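Local coordinates for uncharacterized protein YhfS (Escherichia coli, PDB 4J8L) that is of unknown function but carries pyridoxal 5'-phosphate covalently attached to a lysine, consistent with a PLP-dependent enzyme of the aminotransferase fold, at residues A[74-79]-A[101-106]; A[83-88]-A[213-218]; A[140-145]-A[151-156]; A[171-176]-A[308-313]; A[181-186]-A[205-210]. All coordinates share one frame; numbering follows the deposited sequence.

Overall arrangement
Contacts 1, 2, 3 and 5 all belong to the part of the chain built on the seven-stranded mixed sheet, while contact 4 reaches from it to the C-terminal part with the four-stranded antiparallel sheet. Contacts 1 and 2 lie on the same helix, 74-86, with centres about 15 Å apart. Contacts 3 and 5 sit on strands 137-141 and 203-208 of the large sheet, their centres about 14 Å apart. Along the chain contact 3 follows contact 1, and contact 5 is nested inside the loops closed by contacts 2 and 4. Asp171 of contact 4 meets His142 of contact 3 and Gly182 of contact 5, so neighbouring loops are tied together. Contact 1 borders the cofactor phosphate.

Contact 1 of 5, residues A[74-79]-A[101-106]; sequences AGTGAI and YPTTRV
Thr76 and Thr103 bring two hydroxyls together where helices 74-86 and 102-111 pass each other. Thr76 OG1 and Thr103 OG1 lie 2.7 Å apart, a close hydroxyl pair. Thr103 holds its hydroxyl between its own backbone N and carbonyl carbon (chi1 63°), which turns OG1 across the gap. Thr76 OG1 has a second partner: it is hydrogen-bonded to OP3 of the cofactor phosphate on the modified Lys196, while Gly75 N bonds to OP1. The first turn of helix 74-86 therefore faces the phosphate, as in other enzymes of the aminotransferase fold.

The remaining contacts are van der Waals. The methyl of Thr76, CG2, rests 3.6 Å from Thr103 CB, beside the hydroxyl pair. One turn on, Ile79 meets Thr104 at about a right angle, a methyl resting on a hydroxyl oxygen with Ile79 CD1 3.7 Å from Thr104 OG1. Ile107 closes in on both Thr76 and Ile79, and Leu139 of the sheet touches Ile79 and Thr104.

A valine in place of Thr76 would probably leave phosphate OP3 short of one hydrogen-bond partner and set a methyl against the Thr103 hydroxyl. Thr103 thus sits in a second shell behind the phosphate-binding threonine and probably helps to fix its hydroxyl.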
# COMPACT_ATOMS: atom_id res chain seq x y z
N ALA A 74 -3.25 7.72 -9.15
CA ALA A 74 -2.49 6.92 -8.20
C ALA A 74 -3.33 5.80 -7.58
O ALA A 74 -4.06 5.12 -8.30
CB ALA A 74 -1.85 7.82 -7.12
N GLY A 75 -3.27 5.62 -6.27
CA GLY A 75 -3.94 4.49 -5.64
C GLY A 75 -5.45 4.57 -5.71
O GLY A 75 -6.12 3.58 -5.96
N THR A 76 -5.98 5.76 -5.48
CA THR A 76 -7.41 6.00 -5.56
C THR A 76 -7.91 5.75 -6.98
O THR A 76 -8.96 5.12 -7.19
CB THR A 76 -7.76 7.42 -5.10
OG1 THR A 76 -7.36 7.59 -3.74
CG2 THR A 76 -9.25 7.68 -5.22
N GLY A 77 -7.15 6.22 -7.97
CA GLY A 77 -7.51 5.99 -9.36
C GLY A 77 -7.52 4.51 -9.72
O GLY A 77 -8.38 4.04 -10.49
N ALA A 78 -6.56 3.77 -9.17
CA ALA A 78 -6.48 2.33 -9.44
C ALA A 78 -7.68 1.59 -8.87
O ALA A 78 -8.26 0.71 -9.51
CB ALA A 78 -5.17 1.76 -8.89
N ILE A 79 -8.06 1.94 -7.65
CA ILE A 79 -9.22 1.32 -7.01
C ILE A 79 -10.49 1.69 -7.76
O ILE A 79 -11.35 0.84 -7.97
CB ILE A 79 -9.31 1.69 -5.53
CG1 ILE A 79 -8.21 0.94 -4.78
CG2 ILE A 79 -10.69 1.36 -4.95
CD1 ILE A 79 -7.89 1.49 -3.38
N TYR A 101 -11.27 2.69 3.62
CA TYR A 101 -10.30 3.74 3.29
C TYR A 101 -11.06 4.95 2.75
O TYR A 101 -11.97 4.80 1.95
CB TYR A 101 -9.26 3.25 2.27
CG TYR A 101 -8.19 4.29 2.11
CD1 TYR A 101 -7.14 4.37 3.00
CD2 TYR A 101 -8.27 5.25 1.10
CE1 TYR A 101 -6.17 5.36 2.89
CE2 TYR A 101 -7.32 6.24 0.98
CZ TYR A 101 -6.27 6.29 1.87
OH TYR A 101 -5.31 7.27 1.76
N PRO A 102 -10.71 6.17 3.20
CA PRO A 102 -11.58 7.32 2.91
C PRO A 102 -11.89 7.59 1.43
O PRO A 102 -13.06 7.81 1.11
CB PRO A 102 -10.83 8.49 3.54
CG PRO A 102 -10.13 7.86 4.71
CD PRO A 102 -9.66 6.52 4.18
N THR A 103 -10.89 7.58 0.56
CA THR A 103 -11.16 7.81 -0.86
C THR A 103 -11.88 6.61 -1.49
O THR A 103 -12.53 6.75 -2.53
CB THR A 103 -9.90 8.15 -1.68
OG1 THR A 103 -8.99 7.05 -1.64
CG2 THR A 103 -9.22 9.41 -1.11
N THR A 104 -11.74 5.44 -0.89
CA THR A 104 -12.50 4.27 -1.37
C THR A 104 -13.98 4.46 -1.04
O THR A 104 -14.85 4.15 -1.85
CB THR A 104 -11.97 2.95 -0.78
OG1 THR A 104 -10.60 2.77 -1.18
CG2 THR A 104 -12.80 1.75 -1.25
N ARG A 105 -14.26 5.00 0.14
CA ARG A 105 -15.64 5.30 0.50
C ARG A 105 -16.23 6.32 -0.47
O ARG A 105 -17.39 6.21 -0.86
CB ARG A 105 -15.76 5.77 1.96
CG ARG A 105 -17.20 5.99 2.40
CD ARG A 105 -17.30 6.27 3.91
NE ARG A 105 -16.37 7.32 4.31
CZ ARG A 105 -15.24 7.12 4.98
NH1 ARG A 105 -14.89 5.89 5.37
NH2 ARG A 105 -14.46 8.15 5.28
N VAL A 106 -15.42 7.30 -0.88
CA VAL A 106 -15.88 8.31 -1.84
C VAL A 106 -16.27 7.63 -3.16
O VAL A 106 -17.32 7.93 -3.73
CB VAL A 106 -14.80 9.38 -2.08
CG1 VAL A 106 -15.17 10.26 -3.27
CG2 VAL A 106 -14.60 10.23 -0.82

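Contact 2 of 5, residues A[83-88]-A[213-218]; sequences LAALLK and INRIRA
Ala85 and Arg215 mark the closest approach of the two backbones, their CA atoms 5.9 Å apart, where the C-terminal end of helix 74-86 comes beside helix 210-219. Arg215 then reaches past Ala85 CB to the carbonyl group of the same residue. A bend at chi3 (-70°) turns its guanidinium so that NE and NH2 approach side-on, and both bond to one atom: NE to Ala85 O at 2.8 Å, NH2 to Ala85 O also at 2.8 Å. NE comes in the carbonyl plane, on a lone pair, whereas NH2 is tilted 25° from that plane. Because a single oxygen is shared, neither N-H points straight at it, the NE bond having an angle of 142°.

Beside this grip Ala85 CB packs on Ile216 CG1 at 3.8 Å. Leu86 CD2 is a methyl at the guanidinium edge. Val212 of helix 210-219 touches both Ala85 and Leu86, and Ile216 continues inward to Val206 of the sheet. The two helices thus meet over one face of that sheet. A positive group at the carbonyl end of a helix would probably be favourable for the helix dipole, and the paired bonds hold the guanidinium in one orientation against a main-chain oxygen.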
# COMPACT_ATOMS: atom_id res chain seq x y z
N LEU A 83 -12.70 -1.25 -9.41
CA LEU A 83 -14.10 -1.43 -9.02
C LEU A 83 -15.06 -1.25 -10.20
O LEU A 83 -15.99 -2.03 -10.36
CB LEU A 83 -14.48 -0.49 -7.87
CG LEU A 83 -13.86 -0.84 -6.52
CD1 LEU A 83 -14.26 0.20 -5.47
CD2 LEU A 83 -14.26 -2.23 -6.06
N ALA A 84 -14.82 -0.23 -11.02
CA ALA A 84 -15.70 0.03 -12.16
C ALA A 84 -15.69 -1.10 -13.18
O ALA A 84 -16.66 -1.29 -13.92
CB ALA A 84 -15.32 1.34 -12.83
N ALA A 85 -14.61 -1.87 -13.20
CA ALA A 85 -14.50 -3.01 -14.10
C ALA A 85 -15.09 -4.29 -13.51
O ALA A 85 -15.29 -5.27 -14.24
CB ALA A 85 -13.04 -3.22 -14.49
N LEU A 86 -15.38 -4.29 -12.21
CA LEU A 86 -15.92 -5.48 -11.55
C LEU A 86 -17.42 -5.40 -11.29
O LEU A 86 -18.11 -6.42 -11.24
CB LEU A 86 -15.21 -5.76 -10.23
CG LEU A 86 -13.75 -6.23 -10.33
CD1 LEU A 86 -13.19 -6.51 -8.95
CD2 LEU A 86 -13.63 -7.46 -11.22
N LEU A 87 -17.93 -4.19 -11.13
CA LEU A 87 -19.37 -4.06 -10.93
C LEU A 87 -19.97 -2.76 -11.44
O LEU A 87 -19.25 -1.82 -11.79
CB LEU A 87 -19.76 -4.35 -9.47
CG LEU A 87 -19.50 -3.36 -8.34
CD1 LEU A 87 -20.28 -3.82 -7.12
CD2 LEU A 87 -18.04 -3.27 -8.01
N LYS A 88 -21.30 -2.75 -11.51
CA LYS A 88 -22.06 -1.64 -12.06
C LYS A 88 -22.56 -0.77 -10.92
O LYS A 88 -22.63 -1.23 -9.78
CB LYS A 88 -23.25 -2.18 -12.87
CG LYS A 88 -22.83 -2.98 -14.09
CD LYS A 88 -24.04 -3.60 -14.78
CE LYS A 88 -23.63 -4.37 -16.02
NZ LYS A 88 -24.80 -4.98 -16.71
N ILE A 213 -8.50 -6.09 -16.83
CA ILE A 213 -7.59 -5.07 -17.36
C ILE A 213 -8.06 -4.54 -18.71
O ILE A 213 -7.99 -3.34 -18.97
CB ILE A 213 -6.16 -5.61 -17.48
CG1 ILE A 213 -5.64 -6.05 -16.10
CG2 ILE A 213 -5.21 -4.56 -18.09
CD1 ILE A 213 -5.69 -4.96 -15.05
N ASN A 214 -8.55 -5.44 -19.57
CA ASN A 214 -9.05 -5.02 -20.87
C ASN A 214 -10.25 -4.09 -20.73
O ASN A 214 -10.39 -3.13 -21.49
CB ASN A 214 -9.43 -6.23 -21.75
CG ASN A 214 -8.22 -6.97 -22.27
OD1 ASN A 214 -7.12 -6.42 -22.36
ND2 ASN A 214 -8.42 -8.23 -22.65
N ARG A 215 -11.11 -4.35 -19.75
CA ARG A 215 -12.25 -3.47 -19.53
C ARG A 215 -11.79 -2.09 -19.07
O ARG A 215 -12.38 -1.07 -19.44
CB ARG A 215 -13.25 -4.07 -18.52
CG ARG A 215 -14.04 -5.25 -19.09
CD ARG A 215 -15.32 -5.52 -18.31
NE ARG A 215 -15.05 -6.05 -16.97
CZ ARG A 215 -14.87 -7.34 -16.71
NH1 ARG A 215 -14.90 -8.23 -17.69
NH2 ARG A 215 -14.64 -7.74 -15.46
N ILE A 216 -10.72 -2.07 -18.28
CA ILE A 216 -10.16 -0.81 -17.85
C ILE A 216 -9.56 -0.05 -19.03
O ILE A 216 -9.86 1.13 -19.25
CB ILE A 216 -9.09 -1.02 -16.76
CG1 ILE A 216 -9.74 -1.56 -15.48
CG2 ILE A 216 -8.33 0.28 -16.49
CD1 ILE A 216 -8.75 -1.87 -14.38
N ARG A 217 -8.74 -0.73 -19.82
CA ARG A 217 -8.10 -0.07 -20.96
C ARG A 217 -9.11 0.52 -21.94
O ARG A 217 -8.88 1.59 -22.52
CB ARG A 217 -7.12 -1.01 -21.67
CG ARG A 217 -5.82 -1.25 -20.89
CD ARG A 217 -4.91 -0.00 -20.88
NE ARG A 217 -4.76 0.54 -22.23
CZ ARG A 217 -4.45 1.80 -22.51
NH1 ARG A 217 -4.23 2.67 -21.53
NH2 ARG A 217 -4.36 2.19 -23.77
N ALA A 218 -10.25 -0.16 -22.10
CA ALA A 218 -11.29 0.30 -23.02
C ALA A 218 -11.89 1.66 -22.63
O ALA A 218 -12.44 2.35 -23.48
CB ALA A 218 -12.39 -0.76 -23.18

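Contact 3 of 5, residues A[140-145]-A[151-156]; sequences VQHTRQ and YVLADV
Arg144 holds the main chain of Tyr151 while the tyrosine hydroxyl reaches Gln141. The tyrosine ring takes the crowded position between its backbone N and carbonyl carbon (chi1 64°), which turns it back toward the strand end and brings OH within 2.7 Å of Gln141 O. This hydroxyl donates to the carbonyl in the carbonyl plane, and it accepts from a water that also donates to Gln145 OE1 and accepts from Gln141 N. NE2 of Gln145 bonds to Pro99 O.

Arg144 and Tyr151 lie in the connection between strand 137-141 and helix 153-162, part of a beta-alpha-beta unit that continues to strand 167-170. Arg144, bent at chi2, folds over the tyrosine. Its NH1 lies above one face of the ring and donates to Tyr151 O at 2.8 Å on a lone pair. NH2 reaches Tyr151 O at 3.1 Å from above the carbonyl plane, so one oxygen is gripped end-on by two nitrogens. NE is bonded to Phe4 O.

On the apolar side, Val140 CG1 packs on Leu153 CD1 at 3.6 Å, and Val140 CG2 meets Val156 CG1 at 4.1 Å. Leu153 has CG anti to its backbone N (chi1 -177°), which carries CD2 over the centre of the His142 ring, a CH-pi contact of 3.5 Å to the centroid. His142 ND1 is hydrogen-bonded to Asp171 OD1.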
# COMPACT_ATOMS: atom_id res chain seq x y z
N VAL A 140 -10.89 -6.18 -0.69
CA VAL A 140 -10.14 -6.61 0.49
C VAL A 140 -8.92 -5.72 0.65
O VAL A 140 -8.12 -5.57 -0.28
CB VAL A 140 -9.69 -8.08 0.38
CG1 VAL A 140 -9.08 -8.55 1.70
CG2 VAL A 140 -10.85 -8.99 -0.04
N GLN A 141 -8.78 -5.10 1.82
CA GLN A 141 -7.59 -4.29 2.06
C GLN A 141 -6.46 -5.17 2.57
O GLN A 141 -6.65 -6.00 3.45
CB GLN A 141 -7.87 -3.14 3.05
CG GLN A 141 -6.67 -2.21 3.23
CD GLN A 141 -7.01 -0.93 3.96
OE1 GLN A 141 -8.12 -0.42 3.86
NE2 GLN A 141 -6.04 -0.41 4.70
N HIS A 142 -5.27 -4.98 2.00
CA HIS A 142 -4.11 -5.78 2.38
C HIS A 142 -3.56 -5.34 3.75
O HIS A 142 -3.42 -6.16 4.66
CB HIS A 142 -3.04 -5.69 1.28
CG HIS A 142 -2.00 -6.77 1.36
ND1 HIS A 142 -1.33 -7.25 0.25
CD2 HIS A 142 -1.52 -7.47 2.42
CE1 HIS A 142 -0.49 -8.20 0.62
NE2 HIS A 142 -0.58 -8.35 1.93
N THR A 143 -3.25 -4.06 3.89
CA THR A 143 -2.79 -3.55 5.18
C THR A 143 -3.92 -3.58 6.21
O THR A 143 -5.09 -3.70 5.85
CB THR A 143 -2.24 -2.12 5.09
OG1 THR A 143 -3.23 -1.26 4.50
CG2 THR A 143 -0.96 -2.10 4.27
N ARG A 144 -3.54 -3.47 7.47
CA ARG A 144 -4.49 -3.54 8.58
C ARG A 144 -5.30 -2.26 8.78
O ARG A 144 -4.73 -1.16 8.90
CB ARG A 144 -3.76 -3.89 9.87
CG ARG A 144 -2.95 -5.18 9.82
CD ARG A 144 -3.80 -6.36 9.37
NE ARG A 144 -3.11 -7.64 9.53
CZ ARG A 144 -3.56 -8.80 9.06
NH1 ARG A 144 -4.69 -8.85 8.37
NH2 ARG A 144 -2.87 -9.91 9.27
N GLN A 145 -6.62 -2.40 8.87
CA GLN A 145 -7.51 -1.26 9.05
C GLN A 145 -7.75 -0.93 10.51
O GLN A 145 -8.17 0.17 10.86
CB GLN A 145 -8.85 -1.55 8.38
CG GLN A 145 -8.74 -1.69 6.87
CD GLN A 145 -9.91 -2.45 6.29
OE1 GLN A 145 -9.84 -3.66 6.10
NE2 GLN A 145 -11.01 -1.74 6.02
N TYR A 151 -6.54 -11.36 9.80
CA TYR A 151 -6.83 -12.29 8.72
C TYR A 151 -5.68 -12.47 7.74
O TYR A 151 -4.88 -11.55 7.52
CB TYR A 151 -8.13 -11.93 8.00
CG TYR A 151 -8.17 -10.60 7.26
CD1 TYR A 151 -8.84 -9.50 7.79
CD2 TYR A 151 -7.61 -10.46 5.99
CE1 TYR A 151 -8.92 -8.31 7.11
CE2 TYR A 151 -7.69 -9.26 5.30
CZ TYR A 151 -8.35 -8.19 5.87
OH TYR A 151 -8.44 -7.00 5.19
N VAL A 152 -5.60 -13.67 7.17
CA VAL A 152 -4.62 -13.98 6.14
C VAL A 152 -5.23 -13.66 4.79
O VAL A 152 -6.28 -14.21 4.44
CB VAL A 152 -4.23 -15.47 6.18
CG1 VAL A 152 -3.31 -15.82 5.02
CG2 VAL A 152 -3.58 -15.81 7.52
N LEU A 153 -4.59 -12.75 4.05
CA LEU A 153 -5.12 -12.29 2.77
C LEU A 153 -5.52 -13.44 1.85
O LEU A 153 -6.65 -13.48 1.34
CB LEU A 153 -4.09 -11.40 2.06
CG LEU A 153 -4.54 -10.79 0.72
CD1 LEU A 153 -5.82 -9.98 0.90
CD2 LEU A 153 -3.44 -9.92 0.12
N ALA A 154 -4.61 -14.39 1.66
CA ALA A 154 -4.83 -15.52 0.75
C ALA A 154 -6.06 -16.35 1.13
O ALA A 154 -6.77 -16.85 0.26
CB ALA A 154 -3.59 -16.40 0.68
N ASP A 155 -6.31 -16.48 2.43
CA ASP A 155 -7.43 -17.28 2.90
C ASP A 155 -8.76 -16.59 2.67
O ASP A 155 -9.76 -17.23 2.33
CB ASP A 155 -7.25 -17.66 4.37
CG ASP A 155 -6.05 -18.56 4.59
OD1 ASP A 155 -5.54 -19.14 3.60
OD2 ASP A 155 -5.60 -18.68 5.75
N VAL A 156 -8.78 -15.27 2.85
CA VAL A 156 -9.99 -14.51 2.57
C VAL A 156 -10.29 -14.58 1.07
O VAL A 156 -11.44 -14.79 0.66
CB VAL A 156 -9.84 -13.04 3.01
CG1 VAL A 156 -10.99 -12.20 2.49
CG2 VAL A 156 -9.75 -12.96 4.53
O HOH W 1 -10.45 -5.37 4.10

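Contact 4 of 5, residues A[171-176]-A[308-313]; sequences DNYAVM and GAESKY
Tyr173 and Ala309 join two loops from different parts of the fold: 171-176 follows strand 167-170 of the large mixed sheet, and 308-313 precedes strand 318-320 of the small antiparallel sheet. The contact thus spans the two domains of an aminotransferase-like protein.

From Tyr173 CB, which lies beside Thr143 CG2, CG stands anti to the carbonyl carbon (chi1 -70°) and sends the ring toward 308-313. CD1 comes 3.7 Å from Glu310 OE1, and the ring and carboxylate planes stand 53° apart. Farther along, CE1 has Ala309 O near the ring plane at 3.8 Å and Glu310 CG at 4.0 Å. The carboxylate itself is held elsewhere, OE1 by a salt bridge to Lys177 and OE2 by Ser278 OG. CZ then meets Ala309 CB at 4.1 Å.

At the tip, a di(hydroxyethyl)ether molecule, probably from the crystallisation liquor, makes a weak hydrogen bond to the hydroxyl. A phenylalanine in place of Tyr173 would probably leave Ala309 N without its acceptor and the two loops less firmly tied. Just after the cis peptide bond between Gly308 and Ala309, Ala309 N donates to Tyr173 OH at 2.9 Å, with an N-H...O angle of 151°.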
# COMPACT_ATOMS: atom_id res chain seq x y z
N ASP A 171 -3.67 -2.95 -2.23
CA ASP A 171 -2.37 -3.45 -1.77
C ASP A 171 -1.42 -2.33 -1.36
O ASP A 171 -0.23 -2.58 -1.15
CB ASP A 171 -1.70 -4.30 -2.87
CG ASP A 171 -2.45 -5.59 -3.14
OD1 ASP A 171 -2.32 -6.53 -2.33
OD2 ASP A 171 -3.18 -5.67 -4.16
N ASN A 172 -1.93 -1.10 -1.25
CA ASN A 172 -1.08 0.02 -0.87
C ASN A 172 -0.31 -0.21 0.42
O ASN A 172 -0.88 -0.68 1.41
CB ASN A 172 -1.88 1.32 -0.77
CG ASN A 172 -2.33 1.80 -2.12
OD1 ASN A 172 -1.52 2.30 -2.90
ND2 ASN A 172 -3.62 1.61 -2.43
N TYR A 173 0.99 0.11 0.36
CA TYR A 173 1.92 -0.02 1.48
C TYR A 173 2.32 -1.47 1.76
O TYR A 173 3.06 -1.75 2.70
CB TYR A 173 1.37 0.61 2.76
CG TYR A 173 1.27 2.11 2.80
CD1 TYR A 173 2.28 2.93 2.31
CD2 TYR A 173 0.17 2.73 3.39
CE1 TYR A 173 2.19 4.32 2.39
CE2 TYR A 173 0.07 4.10 3.47
CZ TYR A 173 1.08 4.89 2.97
OH TYR A 173 0.96 6.27 3.06
N ALA A 174 1.83 -2.39 0.94
CA ALA A 174 2.25 -3.78 1.06
C ALA A 174 3.13 -4.24 -0.11
O ALA A 174 3.88 -5.21 0.01
CB ALA A 174 1.03 -4.71 1.19
N VAL A 175 3.00 -3.57 -1.25
CA VAL A 175 3.68 -4.02 -2.47
C VAL A 175 5.19 -3.97 -2.30
O VAL A 175 5.72 -2.98 -1.79
CB VAL A 175 3.26 -3.18 -3.69
CG1 VAL A 175 4.00 -3.65 -4.95
CG2 VAL A 175 1.75 -3.29 -3.90
N MSE A 176 5.86 -5.05 -2.70
CA MSE A 176 7.31 -5.19 -2.56
C MSE A 176 7.80 -5.28 -1.11
O MSE A 176 9.00 -5.24 -0.85
CB MSE A 176 8.08 -4.07 -3.28
CG MSE A 176 8.00 -4.14 -4.78
SE MSE A 176 8.53 -5.92 -5.45
CE MSE A 176 9.23 -5.40 -7.20
N GLY A 308 3.62 10.86 0.30
CA GLY A 308 3.09 9.70 -0.40
C GLY A 308 2.03 8.91 0.37
O GLY A 308 0.92 8.75 -0.12
N ALA A 309 2.37 8.36 1.54
CA ALA A 309 3.70 8.39 2.13
C ALA A 309 4.65 7.41 1.44
O ALA A 309 4.29 6.82 0.43
CB ALA A 309 3.61 8.07 3.61
N GLU A 310 5.85 7.27 2.01
CA GLU A 310 6.87 6.36 1.47
C GLU A 310 7.27 6.69 0.02
O GLU A 310 7.67 5.82 -0.74
CB GLU A 310 6.43 4.89 1.65
CG GLU A 310 6.13 4.63 3.14
CD GLU A 310 5.87 3.18 3.52
OE1 GLU A 310 5.89 2.29 2.65
OE2 GLU A 310 5.63 2.94 4.73
N SER A 311 7.17 7.98 -0.32
CA SER A 311 7.54 8.43 -1.65
C SER A 311 9.04 8.65 -1.73
O SER A 311 9.75 8.62 -0.73
CB SER A 311 6.84 9.76 -1.99
OG SER A 311 7.47 10.84 -1.33
N LYS A 312 9.52 8.86 -2.95
CA LYS A 312 10.94 9.15 -3.18
C LYS A 312 11.43 10.38 -2.41
O LYS A 312 12.65 10.55 -2.23
CB LYS A 312 11.19 9.36 -4.67
CG LYS A 312 10.45 10.55 -5.25
CD LYS A 312 10.53 10.55 -6.78
CE LYS A 312 9.55 11.55 -7.39
NZ LYS A 312 9.59 11.57 -8.89
N TYR A 313 10.52 11.25 -1.99
CA TYR A 313 10.89 12.47 -1.30
C TYR A 313 11.12 12.25 0.19
O TYR A 313 11.76 13.06 0.85
CB TYR A 313 9.81 13.54 -1.44
CG TYR A 313 9.50 13.90 -2.87
CD1 TYR A 313 10.41 14.59 -3.64
CD2 TYR A 313 8.28 13.55 -3.44
CE1 TYR A 313 10.13 14.93 -4.94
CE2 TYR A 313 7.99 13.89 -4.74
CZ TYR A 313 8.92 14.58 -5.49
OH TYR A 313 8.65 14.91 -6.78

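Contact 5 of 5, residues A[181-186]-A[205-210]; sequences IGCECG and AVVGDA
A short 3-10 turn at 182-184, in the loop between strands 167-170 and 189-193, sets Cys183 against Val207 of strand 203-208. Cys183 CB stands 3.5 Å from Val207 O. Its SG, placed between the backbone N and carbonyl carbon (chi1 64°), lies 3.8 Å from Val207 O and 3.9 Å from Val207 CG1, so the thiol touches both the main-chain oxygen and one methyl of the valine. Beyond it, Cys183 CB is 4.3 Å from Gly208 CA. With phi 164° and psi -140°, Gly208 takes backbone angles at which a CB would be jammed against Val207 O.

Strand 203-208 runs antiparallel to both its neighbours in the seven-stranded mixed sheet, an arrangement characteristic of the aminotransferase fold. The turn is fastened on several sides. Glu184 N bonds to Ile181 O at 2.8 Å, while Ile181 N donates to Glu184 OE1 on its anti lone pair at 2.9 Å, so the carboxylate closes back over the start of the turn. Its other oxygen, OE2, is held by His64 ND1. Cys183 N bonds to Ser190 OG on the adjacent strand, and Gly182 N bonds to Asp171 OD1.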
# COMPACT_ATOMS: atom_id res chain seq x y z
N ILE A 181 1.31 -10.12 -3.17
CA ILE A 181 0.19 -9.18 -3.21
C ILE A 181 -1.07 -9.89 -3.69
O ILE A 181 -1.01 -11.06 -4.07
CB ILE A 181 0.50 -7.92 -4.05
CG1 ILE A 181 0.72 -8.26 -5.52
CG2 ILE A 181 1.75 -7.22 -3.52
CD1 ILE A 181 0.77 -7.01 -6.40
N GLY A 182 -2.20 -9.20 -3.67
CA GLY A 182 -3.50 -9.83 -3.92
C GLY A 182 -3.56 -10.70 -5.17
O GLY A 182 -4.00 -11.85 -5.10
N CYS A 183 -3.13 -10.17 -6.31
CA CYS A 183 -3.22 -10.92 -7.56
C CYS A 183 -2.30 -12.14 -7.59
O CYS A 183 -2.41 -12.98 -8.48
CB CYS A 183 -2.93 -10.02 -8.77
SG CYS A 183 -1.26 -9.35 -8.85
N GLU A 184 -1.39 -12.23 -6.62
CA GLU A 184 -0.49 -13.37 -6.53
C GLU A 184 -1.02 -14.44 -5.59
O GLU A 184 -0.45 -15.53 -5.50
CB GLU A 184 0.91 -12.93 -6.07
CG GLU A 184 1.55 -11.89 -6.97
CD GLU A 184 2.92 -11.46 -6.48
OE1 GLU A 184 3.00 -10.88 -5.37
OE2 GLU A 184 3.91 -11.70 -7.20
N CYS A 185 -2.10 -14.14 -4.89
CA CYS A 185 -2.66 -15.13 -3.96
C CYS A 185 -4.19 -15.21 -3.99
O CYS A 185 -4.83 -15.51 -2.98
CB CYS A 185 -2.13 -14.90 -2.54
SG CYS A 185 -2.56 -13.31 -1.77
N GLY A 186 -4.77 -14.97 -5.16
CA GLY A 186 -6.18 -15.25 -5.35
C GLY A 186 -7.09 -14.15 -5.86
O GLY A 186 -8.21 -14.44 -6.29
N ALA A 205 -1.39 1.57 -10.39
CA ALA A 205 -1.34 0.35 -11.19
C ALA A 205 -2.50 -0.57 -10.84
O ALA A 205 -2.83 -0.73 -9.67
CB ALA A 205 -0.01 -0.37 -10.95
N VAL A 206 -3.11 -1.17 -11.86
CA VAL A 206 -4.04 -2.27 -11.64
C VAL A 206 -3.40 -3.49 -12.29
O VAL A 206 -2.99 -3.43 -13.44
CB VAL A 206 -5.40 -2.01 -12.28
CG1 VAL A 206 -6.37 -3.14 -11.95
CG2 VAL A 206 -5.98 -0.68 -11.79
N VAL A 207 -3.28 -4.59 -11.54
CA VAL A 207 -2.55 -5.75 -12.04
C VAL A 207 -3.39 -7.00 -11.79
O VAL A 207 -3.83 -7.24 -10.67
CB VAL A 207 -1.19 -5.90 -11.30
CG1 VAL A 207 -0.39 -7.07 -11.88
CG2 VAL A 207 -0.36 -4.60 -11.36
N GLY A 208 -3.64 -7.78 -12.83
CA GLY A 208 -4.40 -9.00 -12.64
C GLY A 208 -4.95 -9.61 -13.91
O GLY A 208 -4.28 -9.63 -14.94
N ASP A 209 -6.18 -10.11 -13.84
CA ASP A 209 -6.79 -10.85 -14.94
C ASP A 209 -7.03 -9.98 -16.17
O ASP A 209 -7.47 -8.83 -16.07
CB ASP A 209 -8.12 -11.47 -14.48
CG ASP A 209 -7.93 -12.54 -13.42
OD1 ASP A 209 -6.77 -12.95 -13.16
OD2 ASP A 209 -8.94 -12.99 -12.87
N ALA A 210 -6.75 -10.55 -17.34
CA ALA A 210 -6.87 -9.84 -18.61
C ALA A 210 -8.28 -9.30 -18.89
O ALA A 210 -8.42 -8.20 -19.42
CB ALA A 210 -6.41 -10.73 -19.77